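Local atomic coordinates of alpha-glucosidase YIHQ (Escherichia coli, PDB entry 5AEG), a protein that hydrolyses sulfoquinovosyl diacylglycerides and simple sulfoquinovosides such as sulfoquinovosyl glycerol, releasing sulfoquinovose for sulfoglycolysis. Residues W252-G263 and V280-D289; E449-G457 and Y464-D472. All blocks are in the same frame, centred on the assembly; numbering follows the deposited sequence.

Both contacts pair strands of the catalytic (beta/alpha)8 barrel of this family 31 glycoside hydrolase, and their centres lie about 15 Å apart. Contact 1 joins strands 257-260 and 282-286, and contact 2 joins the end strands 451-454 and 468-469, closing the barrel. They meet where Trp252 NE1 lies 2.9 Å from Glu449 O, a probable hydrogen bond, and where Ile253 CD1 packs on Leu451 CD2 at 3.9 Å. Inside the barrel Trp286 packs against Phe453, its NE1 being hydrogen-bonded to Ala332 O. At the C-terminal ends of the strands, contact 1 supplies Gln288 of the substrate site, while contact 2 supplies Asp472, the inferred proton donor, and Arg455, which is salt-bridged to the nucleophile Asp405.

Contact 1 (W252-G263 and V280-D289); sequences WIYDGVTLGIQG and VKVNGIWAQD
Asn283 reaches from 280-289 into the turn that leads into strand 257-260. Its CB lies 3.5 Å from Trp252 O and faces the Asp255-Gly256 backbone. With CG set between the backbone N and the carbonyl carbon (chi1 74°), the amide is carried over the Trp252-Gly256 turn, and CG passes 3.4 Å from Gly256 O. At the tip, OD1 accepts a 2.7 Å hydrogen bond from Thr258 OG1. Asn283 ND2 donates to Trp252 O at 2.9 Å, almost straight (171°) and in its own amide plane. Asp255 N reaches that oxygen from the other face. A water donates to Thr258 OG1 and accepts from Asn283 ND2. Together these bonds, at both ends of the amide, would fix its rotation. Asn283 sits at a beta bulge, where the parallel register slips by one residue between the Val257-Val282 and Thr258-Gly284 pairs. Near the strands' C-terminal ends, Gln288 NE2 donates to Gln262 OE1 from above the Gln262 carbonyl plane, and Asp289 OD2 accepts from Gly263 N on its syn side, its OD1 being hydrogen-bonded to Tyr313. Helix 265-277 completes the beta-alpha-beta unit, covering Val282 and Ile285, while strands 534-536 and 329-334 continue the barrel beyond 257-260 and 282-286 respectively.

Contact 2 (E449-G457 and Y464-D472); sequences EILFFMRAG and YSTMMWAGD. With CA (calcium ion), chain D.
Three hydrogen bonds join 449-457 to 464-472. Two are backbone bonds around the single bridge between Met454 and Met468: Met454 N to Met467 O, 3.0 Å, and Trp469 N to Met454 O, 2.8 Å. The third comes from a side chain, Thr466 OG1, which donates to Phe452 O at 2.7 Å. With chi1 at 44° the hydroxyl is turned in toward Phe452, and the same oxygen lies 3.3 Å above the centre of its ring, whose edge meets Tyr464 O.

Aromatic contacts gather on Trp469. The edge of Phe453 points toward its face in an offset edge-to-face pair, the planes 86° apart. Arg455 CB makes a CH-pi contact 3.8 Å from the centroid of the six-membered ring, and the extended arginine chain then runs alongside the indole in the same direction, with CD packed on Gly471 CA. Apolar packing adds Leu451 CD2 on Met467 CB and Phe453 CB on Met467 CG.

Arg455 forms salt bridges with Asp405, Glu408 and Glu152, which probably hold its guanidinium in place. Asp472 binds calcium through O and OD2, together with Gln153, Gly154, Asp481 and water. Strands 451-454 and 468-469 end the eight-stranded parallel sheet, and their bridge closes it into a (beta/alpha)8 barrel. Asp472, the inferred proton donor, follows strand 468-469, and Arg455 follows 451-454, the C-terminal placement characteristic of TIM-barrel active sites.

Contact 1 (W252-G263 and V280-D289)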
ATOM      1  N   TRP A 252      10.410 -17.099  10.284  1.00 24.09           N
ATOM      2  CA  TRP A 252      11.051 -16.307  11.318  1.00 25.98           C
ATOM      3  C   TRP A 252      10.332 -14.931  11.580  1.00 25.21           C
ATOM      4  O   TRP A 252      10.536 -14.289  12.638  1.00 21.78           O
ATOM      5  CB  TRP A 252      12.558 -16.140  11.025  1.00 24.47           C
ATOM      6  CG  TRP A 252      12.860 -15.497   9.702  1.00 26.11           C
ATOM      7  CD1 TRP A 252      13.174 -16.135   8.555  1.00 29.74           C
ATOM      8  CD2 TRP A 252      12.895 -14.082   9.403  1.00 25.85           C
ATOM      9  NE1 TRP A 252      13.433 -15.233   7.579  1.00 25.37           N
ATOM     10  CE2 TRP A 252      13.252 -13.967   8.059  1.00 25.29           C
ATOM     11  CE3 TRP A 252      12.726 -12.904  10.176  1.00 23.86           C
ATOM     12  CZ2 TRP A 252      13.390 -12.749   7.425  1.00 26.03           C
ATOM     13  CZ3 TRP A 252      12.871 -11.679   9.563  1.00 25.12           C
ATOM     14  CH2 TRP A 252      13.221 -11.597   8.196  1.00 25.55           C
ATOM     15  N   ILE A 253       9.495 -14.507  10.640  1.00 24.94           N
ATOM     16  CA  ILE A 253       8.667 -13.281  10.827  1.00 23.75           C
ATOM     17  C   ILE A 253       7.785 -13.332  12.060  1.00 23.65           C
ATOM     18  O   ILE A 253       7.633 -12.342  12.749  1.00 21.40           O
ATOM     19  CB  ILE A 253       7.803 -12.967   9.578  1.00 23.85           C
ATOM     20  CG1 ILE A 253       8.704 -12.664   8.375  1.00 24.00           C
ATOM     21  CG2 ILE A 253       6.927 -11.737   9.869  1.00 21.55           C
ATOM     22  CD1 ILE A 253       9.438 -11.335   8.401  1.00 24.18           C
ATOM     23  N   TYR A 254       7.344 -14.538  12.406  1.00 22.11           N
ATOM     24  CA  TYR A 254       6.482 -14.743  13.542  1.00 22.24           C
ATOM     25  C   TYR A 254       7.188 -14.802  14.892  1.00 21.89           C
ATOM     26  O   TYR A 254       6.517 -14.907  15.951  1.00 23.39           O
ATOM     27  CB  TYR A 254       5.694 -16.058  13.342  1.00 23.26           C
ATOM     28  CG  TYR A 254       5.007 -16.140  12.031  1.00 21.02           C
ATOM     29  CD1 TYR A 254       3.868 -15.458  11.784  1.00 23.31           C
ATOM     30  CD2 TYR A 254       5.473 -16.972  11.042  1.00 25.67           C
ATOM     31  CE1 TYR A 254       3.242 -15.526  10.534  1.00 24.14           C
ATOM     32  CE2 TYR A 254       4.877 -17.047   9.802  1.00 24.61           C
ATOM     33  CZ  TYR A 254       3.749 -16.304   9.568  1.00 27.00           C
ATOM     34  OH  TYR A 254       3.175 -16.365   8.357  1.00 25.42           O
ATOM     35  N   ASP A 255       8.525 -14.764  14.891  1.00 23.91           N
ATOM     36  CA  ASP A 255       9.285 -15.081  16.086  1.00 24.54           C
ATOM     37  C   ASP A 255       9.636 -13.882  16.971  1.00 25.38           C
ATOM     38  O   ASP A 255      10.286 -14.043  18.050  1.00 23.20           O
ATOM     39  CB  ASP A 255      10.516 -15.877  15.744  1.00 25.66           C
ATOM     40  CG  ASP A 255      10.193 -17.201  15.155  1.00 27.77           C
ATOM     41  OD1 ASP A 255       9.090 -17.738  15.314  1.00 26.98           O
ATOM     42  OD2 ASP A 255      11.061 -17.715  14.487  1.00 27.46           O
ATOM     43  N   GLY A 256       9.196 -12.701  16.587  1.00 23.06           N
ATOM     44  CA  GLY A 256       9.345 -11.553  17.470  1.00 21.56           C
ATOM     45  C   GLY A 256       9.376 -10.233  16.729  1.00 21.29           C
ATOM     46  O   GLY A 256       8.971 -10.174  15.570  1.00 22.65           O
ATOM     47  N   VAL A 257       9.885  -9.191  17.413  1.00 22.11           N
ATOM     48  CA  VAL A 257       9.969  -7.831  16.824  1.00 21.34           C
ATOM     49  C   VAL A 257      11.276  -7.684  16.129  1.00 22.29           C
ATOM     50  O   VAL A 257      12.313  -8.164  16.640  1.00 19.55           O
ATOM     51  CB  VAL A 257       9.769  -6.720  17.849  1.00 21.88           C
ATOM     52  CG1 VAL A 257      10.814  -6.663  18.967  1.00 21.79           C
ATOM     53  CG2 VAL A 257       9.680  -5.350  17.164  1.00 21.25           C
ATOM     54  N   THR A 258      11.233  -6.988  14.986  1.00 18.59           N
ATOM     55  CA  THR A 258      12.455  -6.553  14.285  1.00 19.67           C
ATOM     56  C   THR A 258      12.795  -5.141  14.807  1.00 19.96           C
ATOM     57  O   THR A 258      12.000  -4.179  14.667  1.00 19.21           O
ATOM     58  CB  THR A 258      12.250  -6.596  12.769  1.00 22.39           C
ATOM     59  OG1 THR A 258      12.096  -7.951  12.325  1.00 22.80           O
ATOM     60  CG2 THR A 258      13.437  -5.888  12.007  1.00 24.49           C
ATOM     61  N   LEU A 259      13.985  -4.968  15.384  1.00 19.45           N
ATOM     62  CA  LEU A 259      14.333  -3.699  16.014  1.00 18.90           C
ATOM     63  C   LEU A 259      14.961  -2.785  15.005  1.00 20.10           C
ATOM     64  O   LEU A 259      15.944  -3.173  14.347  1.00 21.40           O
ATOM     65  CB  LEU A 259      15.314  -3.910  17.155  1.00 18.86           C
ATOM     66  CG  LEU A 259      14.850  -4.765  18.285  1.00 20.57           C
ATOM     67  CD1 LEU A 259      16.032  -5.136  19.179  1.00 20.26           C
ATOM     68  CD2 LEU A 259      13.804  -4.099  19.125  1.00 20.10           C
ATOM     69  N   GLY A 260      14.402  -1.573  14.844  1.00 20.20           N
ATOM     70  CA  GLY A 260      14.943  -0.514  13.913  1.00 17.60           C
ATOM     71  C   GLY A 260      15.989   0.202  14.699  1.00 16.40           C
ATOM     72  O   GLY A 260      15.717   0.815  15.733  1.00 20.36           O
ATOM     73  N   ILE A 261      17.226   0.019  14.233  1.00 20.73           N
ATOM     74  CA  ILE A 261      18.400   0.602  14.874  1.00 19.91           C
ATOM     75  C   ILE A 261      19.307   1.260  13.806  1.00 19.96           C
ATOM     76  O   ILE A 261      19.451   0.738  12.751  1.00 24.25           O
ATOM     77  CB  ILE A 261      19.180  -0.434  15.657  1.00 21.47           C
ATOM     78  CG1 ILE A 261      18.268  -1.234  16.644  1.00 20.42           C
ATOM     79  CG2 ILE A 261      20.335   0.258  16.400  1.00 22.37           C
ATOM     80  CD1 ILE A 261      18.912  -2.473  17.262  1.00 22.63           C
ATOM     81  N   GLN A 262      19.879   2.414  14.140  1.00 20.49           N
ATOM     82  CA  GLN A 262      20.935   3.018  13.336  1.00 20.10           C
ATOM     83  C   GLN A 262      22.128   3.291  14.281  1.00 21.50           C
ATOM     84  O   GLN A 262      21.989   3.270  15.498  1.00 22.98           O
ATOM     85  CB  GLN A 262      20.415   4.308  12.730  1.00 20.75           C
ATOM     86  CG  GLN A 262      19.214   4.112  11.814  1.00 20.28           C
ATOM     87  CD  GLN A 262      18.649   5.399  11.233  1.00 22.37           C
ATOM     88  OE1 GLN A 262      18.909   5.733  10.066  1.00 25.86           O
ATOM     89  NE2 GLN A 262      17.840   6.069  11.980  1.00 25.72           N
ATOM     90  N   GLY A 263      23.273   3.540  13.687  1.00 25.16           N
ATOM     91  CA  GLY A 263      24.440   3.966  14.447  1.00 23.56           C
ATOM     92  C   GLY A 263      25.583   2.986  14.556  1.00 23.80           C
ATOM     93  O   GLY A 263      26.553   3.252  15.336  1.00 26.17           O
ATOM     94  N   VAL A 280      12.402  -9.689  25.851  1.00 23.84           N
ATOM     95  CA  VAL A 280      11.754  -9.325  24.554  1.00 22.57           C
ATOM     96  C   VAL A 280      12.067 -10.400  23.520  1.00 23.18           C
ATOM     97  O   VAL A 280      13.186 -10.810  23.375  1.00 23.73           O
ATOM     98  CB  VAL A 280      12.170  -7.915  24.061  1.00 21.80           C
ATOM     99  CG1 VAL A 280      11.406  -7.536  22.778  1.00 23.75           C
ATOM    100  CG2 VAL A 280      11.908  -6.874  25.150  1.00 22.03           C
ATOM    101  N   LYS A 281      11.046 -10.825  22.771  1.00 21.31           N
ATOM    102  CA  LYS A 281      11.240 -11.720  21.656  1.00 21.74           C
ATOM    103  C   LYS A 281      11.656 -10.867  20.460  1.00 23.96           C
ATOM    104  O   LYS A 281      10.814 -10.063  19.958  1.00 20.35           O
ATOM    105  CB  LYS A 281       9.968 -12.499  21.298  1.00 23.38           C
ATOM    106  CG  LYS A 281       9.271 -13.224  22.451  1.00 28.41           C
ATOM    107  CD  LYS A 281      10.242 -14.106  23.191  1.00 30.44           C
ATOM    108  CE  LYS A 281       9.487 -15.102  24.082  1.00 37.44           C
ATOM    109  NZ  LYS A 281       9.092 -14.394  25.319  1.00 44.17           N
ATOM    110  N   VAL A 282      12.874 -11.094  20.006  1.00 22.90           N
ATOM    111  CA  VAL A 282      13.506 -10.279  18.957  1.00 22.53           C
ATOM    112  C   VAL A 282      13.872 -11.209  17.844  1.00 24.35           C
ATOM    113  O   VAL A 282      14.636 -12.162  18.057  1.00 26.91           O
ATOM    114  CB  VAL A 282      14.765  -9.545  19.444  1.00 20.81           C
ATOM    115  CG1 VAL A 282      15.358  -8.684  18.319  1.00 22.87           C
ATOM    116  CG2 VAL A 282      14.478  -8.617  20.581  1.00 21.14           C
ATOM    117  N   ASN A 283      13.346 -10.969  16.653  1.00 21.39           N
ATOM    118  CA  ASN A 283      13.657 -11.820  15.504  1.00 22.84           C
ATOM    119  C   ASN A 283      14.649 -11.199  14.530  1.00 23.00           C
ATOM    120  O   ASN A 283      15.031 -11.812  13.480  1.00 22.59           O
ATOM    121  CB  ASN A 283      12.390 -12.221  14.775  1.00 23.96           C
ATOM    122  CG  ASN A 283      11.761 -11.091  13.948  1.00 22.82           C
ATOM    123  OD1 ASN A 283      12.062  -9.915  14.124  1.00 23.37           O
ATOM    124  ND2 ASN A 283      10.891 -11.474  13.038  1.00 24.30           N
ATOM    125  N   GLY A 284      15.015  -9.950  14.806  1.00 20.75           N
ATOM    126  CA  GLY A 284      15.768  -9.197  13.790  1.00 21.19           C
ATOM    127  C   GLY A 284      16.225  -7.835  14.204  1.00 19.83           C
ATOM    128  O   GLY A 284      15.677  -7.225  15.116  1.00 19.59           O
ATOM    129  N   ILE A 285      17.179  -7.351  13.443  1.00 21.38           N
ATOM    130  CA  ILE A 285      17.668  -6.006  13.446  1.00 21.74           C
ATOM    131  C   ILE A 285      17.585  -5.428  12.023  1.00 21.30           C
ATOM    132  O   ILE A 285      18.111  -6.013  11.072  1.00 21.00           O
ATOM    133  CB  ILE A 285      19.162  -6.039  13.849  1.00 23.91           C
ATOM    134  CG1 ILE A 285      19.268  -6.538  15.321  1.00 24.20           C
ATOM    135  CG2 ILE A 285      19.779  -4.645  13.733  1.00 23.47           C
ATOM    136  CD1 ILE A 285      20.687  -6.694  15.755  1.00 26.92           C
ATOM    137  N   TRP A 286      16.976  -4.292  11.911  1.00 19.85           N
ATOM    138  CA  TRP A 286      16.776  -3.610  10.613  1.00 19.55           C
ATOM    139  C   TRP A 286      17.550  -2.274  10.768  1.00 20.92           C
ATOM    140  O   TRP A 286      17.208  -1.430  11.591  1.00 21.46           O
ATOM    141  CB  TRP A 286      15.280  -3.306  10.393  1.00 18.21           C
ATOM    142  CG  TRP A 286      15.128  -2.357   9.228  1.00 19.11           C
ATOM    143  CD1 TRP A 286      15.617  -2.532   7.982  1.00 18.87           C
ATOM    144  CD2 TRP A 286      14.579  -1.046   9.271  1.00 16.86           C
ATOM    145  NE1 TRP A 286      15.356  -1.425   7.199  1.00 22.03           N
ATOM    146  CE2 TRP A 286      14.706  -0.492   7.975  1.00 18.96           C
ATOM    147  CE3 TRP A 286      13.909  -0.331  10.233  1.00 17.77           C
ATOM    148  CZ2 TRP A 286      14.298   0.819   7.680  1.00 18.98           C
ATOM    149  CZ3 TRP A 286      13.426   0.955   9.902  1.00 18.70           C
ATOM    150  CH2 TRP A 286      13.669   1.512   8.662  1.00 17.81           C
ATOM    151  N   ALA A 287      18.659  -2.174  10.050  1.00 22.39           N
ATOM    152  CA  ALA A 287      19.590  -1.047  10.152  1.00 21.62           C
ATOM    153  C   ALA A 287      19.677  -0.395   8.777  1.00 21.01           C
ATOM    154  O   ALA A 287      20.458  -0.830   7.881  1.00 22.52           O
ATOM    155  CB  ALA A 287      20.991  -1.552  10.583  1.00 22.53           C
ATOM    156  N   GLN A 288      18.880   0.628   8.571  1.00 20.54           N
ATOM    157  CA  GLN A 288      18.862   1.255   7.243  1.00 20.53           C
ATOM    158  C   GLN A 288      20.184   2.012   6.863  1.00 20.57           C
ATOM    159  O   GLN A 288      20.392   2.274   5.651  1.00 22.35           O
ATOM    160  CB  GLN A 288      17.661   2.146   7.070  1.00 20.75           C
ATOM    161  CG  GLN A 288      17.593   3.352   8.000  1.00 25.60           C
ATOM    162  CD  GLN A 288      16.447   4.298   7.647  1.00 24.97           C
ATOM    163  OE1 GLN A 288      15.721   4.096   6.658  1.00 24.61           O
ATOM    164  NE2 GLN A 288      16.386   5.421   8.388  1.00 24.40           N
ATOM    165  N   ASP A 289      20.995   2.353   7.870  1.00 21.21           N
ATOM    166  CA  ASP A 289      22.330   2.979   7.633  1.00 20.32           C
ATOM    167  C   ASP A 289      23.488   2.003   7.404  1.00 22.52           C
ATOM    168  O   ASP A 289      24.636   2.460   7.460  1.00 21.71           O
ATOM    169  CB  ASP A 289      22.682   4.051   8.747  1.00 23.41           C
ATOM    170  CG  ASP A 289      22.833   3.476  10.093  1.00 22.88           C
ATOM    171  OD1 ASP A 289      22.220   2.410  10.330  1.00 22.07           O
ATOM    172  OD2 ASP A 289      23.597   4.024  10.928  1.00 24.16           O
TER
HETATM  173  O   HOH W   1       9.790  -9.140  11.396  1.00 22.17           O

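Contact 2 (E449-G457 and Y464-D472)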
ATOM      1  N   GLU A 449      11.995 -17.180   2.333  1.00 30.28           N
ATOM      2  CA  GLU A 449      13.101 -17.134   3.281  1.00 30.34           C
ATOM      3  C   GLU A 449      13.575 -15.724   3.574  1.00 28.82           C
ATOM      4  O   GLU A 449      13.993 -15.413   4.702  1.00 30.14           O
ATOM      5  CB  GLU A 449      14.336 -17.966   2.778  1.00 34.76           C
ATOM      6  CG  GLU A 449      14.241 -19.493   2.922  1.00 44.49           C
ATOM      7  CD  GLU A 449      15.288 -20.196   2.039  1.00 50.99           C
ATOM      8  OE1 GLU A 449      16.490 -19.871   2.164  1.00 49.65           O
ATOM      9  OE2 GLU A 449      14.893 -20.998   1.157  1.00 61.65           O
ATOM     10  N   ILE A 450      13.626 -14.899   2.554  1.00 28.51           N
ATOM     11  CA  ILE A 450      13.928 -13.482   2.689  1.00 27.39           C
ATOM     12  C   ILE A 450      12.636 -12.674   2.562  1.00 23.91           C
ATOM     13  O   ILE A 450      11.776 -12.978   1.738  1.00 26.45           O
ATOM     14  CB  ILE A 450      14.976 -13.059   1.607  1.00 26.26           C
ATOM     15  CG1 ILE A 450      16.331 -13.688   1.990  1.00 28.80           C
ATOM     16  CG2 ILE A 450      15.122 -11.549   1.418  1.00 26.86           C
ATOM     17  CD1 ILE A 450      17.410 -13.529   0.903  1.00 32.07           C
ATOM     18  N   LEU A 451      12.541 -11.621   3.364  1.00 23.98           N
ATOM     19  CA  LEU A 451      11.324 -10.750   3.367  1.00 24.26           C
ATOM     20  C   LEU A 451      11.709  -9.280   3.088  1.00 21.92           C
ATOM     21  O   LEU A 451      12.423  -8.639   3.900  1.00 22.65           O
ATOM     22  CB  LEU A 451      10.546 -10.927   4.716  1.00 23.21           C
ATOM     23  CG  LEU A 451       9.257 -10.111   4.514  1.00 26.36           C
ATOM     24  CD1 LEU A 451       8.124 -10.739   3.753  1.00 25.44           C
ATOM     25  CD2 LEU A 451       8.998  -8.925   5.409  1.00 30.10           C
ATOM     26  N   PHE A 452      11.263  -8.762   1.967  1.00 23.00           N
ATOM     27  CA  PHE A 452      11.365  -7.317   1.717  1.00 19.92           C
ATOM     28  C   PHE A 452      10.008  -6.648   1.888  1.00 20.19           C
ATOM     29  O   PHE A 452       8.930  -7.270   1.721  1.00 21.04           O
ATOM     30  CB  PHE A 452      12.022  -6.967   0.369  1.00 20.63           C
ATOM     31  CG  PHE A 452      11.292  -7.392  -0.801  1.00 19.27           C
ATOM     32  CD1 PHE A 452      10.347  -6.549  -1.407  1.00 20.37           C
ATOM     33  CD2 PHE A 452      11.583  -8.600  -1.381  1.00 22.62           C
ATOM     34  CE1 PHE A 452       9.681  -6.974  -2.567  1.00 22.56           C
ATOM     35  CE2 PHE A 452      10.902  -9.039  -2.477  1.00 23.65           C
ATOM     36  CZ  PHE A 452       9.980  -8.236  -3.094  1.00 22.60           C
ATOM     37  N   PHE A 453      10.044  -5.384   2.207  1.00 18.31           N
ATOM     38  CA  PHE A 453       8.821  -4.663   2.434  1.00 18.97           C
ATOM     39  C   PHE A 453       8.880  -3.335   1.709  1.00 18.00           C
ATOM     40  O   PHE A 453       9.956  -2.704   1.693  1.00 19.26           O
ATOM     41  CB  PHE A 453       8.474  -4.556   3.935  1.00 19.25           C
ATOM     42  CG  PHE A 453       9.590  -4.054   4.813  1.00 19.82           C
ATOM     43  CD1 PHE A 453      10.531  -4.919   5.312  1.00 18.59           C
ATOM     44  CD2 PHE A 453       9.609  -2.723   5.222  1.00 20.22           C
ATOM     45  CE1 PHE A 453      11.580  -4.454   6.096  1.00 19.73           C
ATOM     46  CE2 PHE A 453      10.624  -2.248   6.051  1.00 19.12           C
ATOM     47  CZ  PHE A 453      11.593  -3.131   6.491  1.00 18.86           C
ATOM     48  N   MET A 454       7.729  -2.905   1.178  1.00 18.12           N
ATOM     49  CA  MET A 454       7.641  -1.707   0.364  1.00 18.63           C
ATOM     50  C   MET A 454       6.569  -0.803   0.834  1.00 19.77           C
ATOM     51  O   MET A 454       5.562  -1.263   1.446  1.00 17.63           O
ATOM     52  CB  MET A 454       7.275  -2.141  -1.124  1.00 21.09           C
ATOM     53  CG  MET A 454       8.306  -3.098  -1.660  1.00 22.79           C
ATOM     54  SD  MET A 454       8.144  -3.371  -3.434  1.00 24.20           S
ATOM     55  CE  MET A 454       8.704  -1.819  -4.136  1.00 23.88           C
ATOM     56  N   ARG A 455       6.687   0.494   0.524  1.00 20.79           N
ATOM     57  CA  ARG A 455       5.547   1.358   0.692  1.00 20.13           C
ATOM     58  C   ARG A 455       4.793   1.659  -0.598  1.00 20.07           C
ATOM     59  O   ARG A 455       3.602   1.629  -0.615  1.00 20.22           O
ATOM     60  CB  ARG A 455       5.853   2.660   1.431  1.00 22.67           C
ATOM     61  CG  ARG A 455       6.814   3.659   0.814  1.00 20.56           C
ATOM     62  CD  ARG A 455       7.001   4.881   1.766  1.00 21.14           C
ATOM     63  NE  ARG A 455       8.217   5.565   1.271  1.00 24.87           N
ATOM     64  CZ  ARG A 455       8.320   6.652   0.502  1.00 28.91           C
ATOM     65  NH1 ARG A 455       7.322   7.394   0.153  1.00 27.54           N
ATOM     66  NH2 ARG A 455       9.497   7.017   0.054  1.00 34.79           N
ATOM     67  N   ALA A 456       5.505   2.048  -1.652  1.00 19.70           N
ATOM     68  CA  ALA A 456       4.882   2.239  -2.948  1.00 18.72           C
ATOM     69  C   ALA A 456       4.400   0.978  -3.590  1.00 18.86           C
ATOM     70  O   ALA A 456       4.989  -0.090  -3.390  1.00 19.55           O
ATOM     71  CB  ALA A 456       5.845   2.981  -3.876  1.00 18.57           C
ATOM     72  N   GLY A 457       3.311   1.129  -4.369  1.00 18.53           N
ATOM     73  CA  GLY A 457       2.792   0.088  -5.141  1.00 18.73           C
ATOM     74  C   GLY A 457       2.018   0.461  -6.337  1.00 18.29           C
ATOM     75  O   GLY A 457       1.653   1.607  -6.508  1.00 20.07           O
ATOM     76  N   TYR A 464       4.312  -9.279  -6.677  1.00 24.04           N
ATOM     77  CA  TYR A 464       5.726  -8.996  -6.538  1.00 24.53           C
ATOM     78  C   TYR A 464       6.173  -8.420  -5.193  1.00 26.60           C
ATOM     79  O   TYR A 464       7.333  -8.583  -4.879  1.00 27.30           O
ATOM     80  CB  TYR A 464       6.178  -8.057  -7.660  1.00 28.53           C
ATOM     81  CG  TYR A 464       6.041  -8.682  -9.041  1.00 28.33           C
ATOM     82  CD1 TYR A 464       6.553  -9.953  -9.305  1.00 32.02           C
ATOM     83  CD2 TYR A 464       5.334  -8.031 -10.036  1.00 28.82           C
ATOM     84  CE1 TYR A 464       6.420 -10.539 -10.573  1.00 33.27           C
ATOM     85  CE2 TYR A 464       5.186  -8.607 -11.291  1.00 36.55           C
ATOM     86  CZ  TYR A 464       5.732  -9.850 -11.547  1.00 35.51           C
ATOM     87  OH  TYR A 464       5.560 -10.386 -12.783  1.00 38.19           O
ATOM     88  N   SER A 465       5.298  -7.782  -4.393  1.00 24.23           N
ATOM     89  CA  SER A 465       5.784  -7.233  -3.077  1.00 20.16           C
ATOM     90  C   SER A 465       5.441  -8.279  -2.012  1.00 20.70           C
ATOM     91  O   SER A 465       4.260  -8.605  -1.777  1.00 21.59           O
ATOM     92  CB  SER A 465       5.152  -5.916  -2.713  1.00 21.88           C
ATOM     93  OG  SER A 465       5.619  -5.510  -1.446  1.00 22.22           O
ATOM     94  N   THR A 466       6.445  -8.792  -1.331  1.00 20.46           N
ATOM     95  CA  THR A 466       6.218  -9.778  -0.346  1.00 20.73           C
ATOM     96  C   THR A 466       5.581  -9.227   0.954  1.00 22.81           C
ATOM     97  O   THR A 466       5.099 -10.014   1.784  1.00 19.77           O
ATOM     98  CB  THR A 466       7.563 -10.467   0.033  1.00 21.09           C
ATOM     99  OG1 THR A 466       8.613  -9.466   0.185  1.00 20.06           O
ATOM    100  CG2 THR A 466       8.013 -11.437  -1.143  1.00 22.18           C
ATOM    101  N   MET A 467       5.609  -7.919   1.137  1.00 20.77           N
ATOM    102  CA  MET A 467       4.982  -7.279   2.327  1.00 21.36           C
ATOM    103  C   MET A 467       4.842  -5.831   2.071  1.00 20.21           C
ATOM    104  O   MET A 467       5.827  -5.185   1.593  1.00 19.84           O
ATOM    105  CB  MET A 467       5.883  -7.494   3.552  1.00 21.80           C
ATOM    106  CG  MET A 467       5.497  -6.683   4.755  1.00 22.41           C
ATOM    107  SD  MET A 467       3.934  -7.083   5.581  1.00 19.92           S
ATOM    108  CE  MET A 467       4.442  -8.626   6.378  1.00 21.33           C
ATOM    109  N   MET A 468       3.655  -5.275   2.348  1.00 19.57           N
ATOM    110  CA  MET A 468       3.486  -3.848   2.311  1.00 17.78           C
ATOM    111  C   MET A 468       3.697  -3.282   3.730  1.00 19.73           C
ATOM    112  O   MET A 468       3.353  -3.899   4.734  1.00 18.22           O
ATOM    113  CB  MET A 468       2.123  -3.391   1.747  1.00 19.41           C
ATOM    114  CG  MET A 468       1.756  -3.970   0.414  1.00 18.49           C
ATOM    115  SD  MET A 468       2.955  -3.681  -0.852  1.00 20.48           S
ATOM    116  CE  MET A 468       3.207  -1.948  -0.867  1.00 23.36           C
ATOM    117  N   TRP A 469       4.286  -2.076   3.787  1.00 20.67           N
ATOM    118  CA  TRP A 469       4.244  -1.284   5.018  1.00 19.63           C
ATOM    119  C   TRP A 469       3.557   0.024   4.726  1.00 20.13           C
ATOM    120  O   TRP A 469       3.657   0.580   3.621  1.00 19.21           O
ATOM    121  CB  TRP A 469       5.559  -1.198   5.790  1.00 23.07           C
ATOM    122  CG  TRP A 469       6.258   0.136   5.909  1.00 19.57           C
ATOM    123  CD1 TRP A 469       6.159   1.050   6.932  1.00 17.99           C
ATOM    124  CD2 TRP A 469       7.249   0.665   5.000  1.00 22.66           C
ATOM    125  NE1 TRP A 469       6.960   2.122   6.659  1.00 18.69           N
ATOM    126  CE2 TRP A 469       7.591   1.925   5.459  1.00 19.18           C
ATOM    127  CE3 TRP A 469       7.767   0.221   3.770  1.00 26.08           C
ATOM    128  CZ2 TRP A 469       8.525   2.759   4.769  1.00 27.58           C
ATOM    129  CZ3 TRP A 469       8.689   1.015   3.114  1.00 25.84           C
ATOM    130  CH2 TRP A 469       9.002   2.298   3.585  1.00 24.71           C
ATOM    131  N   ALA A 470       2.987   0.597   5.779  1.00 16.87           N
ATOM    132  CA  ALA A 470       2.155   1.767   5.623  1.00 17.85           C
ATOM    133  C   ALA A 470       2.882   3.114   5.410  1.00 17.31           C
ATOM    134  O   ALA A 470       2.252   4.135   5.408  1.00 18.50           O
ATOM    135  CB  ALA A 470       1.221   1.875   6.811  1.00 18.79           C
ATOM    136  N   GLY A 471       4.181   3.076   5.194  1.00 18.23           N
ATOM    137  CA  GLY A 471       4.897   4.289   4.878  1.00 19.61           C
ATOM    138  C   GLY A 471       4.973   5.230   6.062  1.00 20.51           C
ATOM    139  O   GLY A 471       4.976   4.764   7.173  1.00 18.84           O
ATOM    140  N   ASP A 472       4.926   6.535   5.772  1.00 18.18           N
ATOM    141  CA  ASP A 472       5.189   7.630   6.787  1.00 20.00           C
ATOM    142  C   ASP A 472       3.923   8.048   7.426  1.00 19.96           C
ATOM    143  O   ASP A 472       3.154   8.758   6.837  1.00 19.43           O
ATOM    144  CB  ASP A 472       5.843   8.896   6.168  1.00 22.83           C
ATOM    145  CG  ASP A 472       5.020   9.503   4.909  1.00 25.52           C
ATOM    146  OD1 ASP A 472       5.082   8.682   3.922  1.00 26.83           O
ATOM    147  OD2 ASP A 472       4.319  10.666   4.861  1.00 24.61           O
TER
HETATM  148 CA    CA D1680       2.275  10.866   6.107  1.00 18.04          CA
HETATM  149  O   HOH W   2       3.704  11.828   7.760  1.00 18.24           O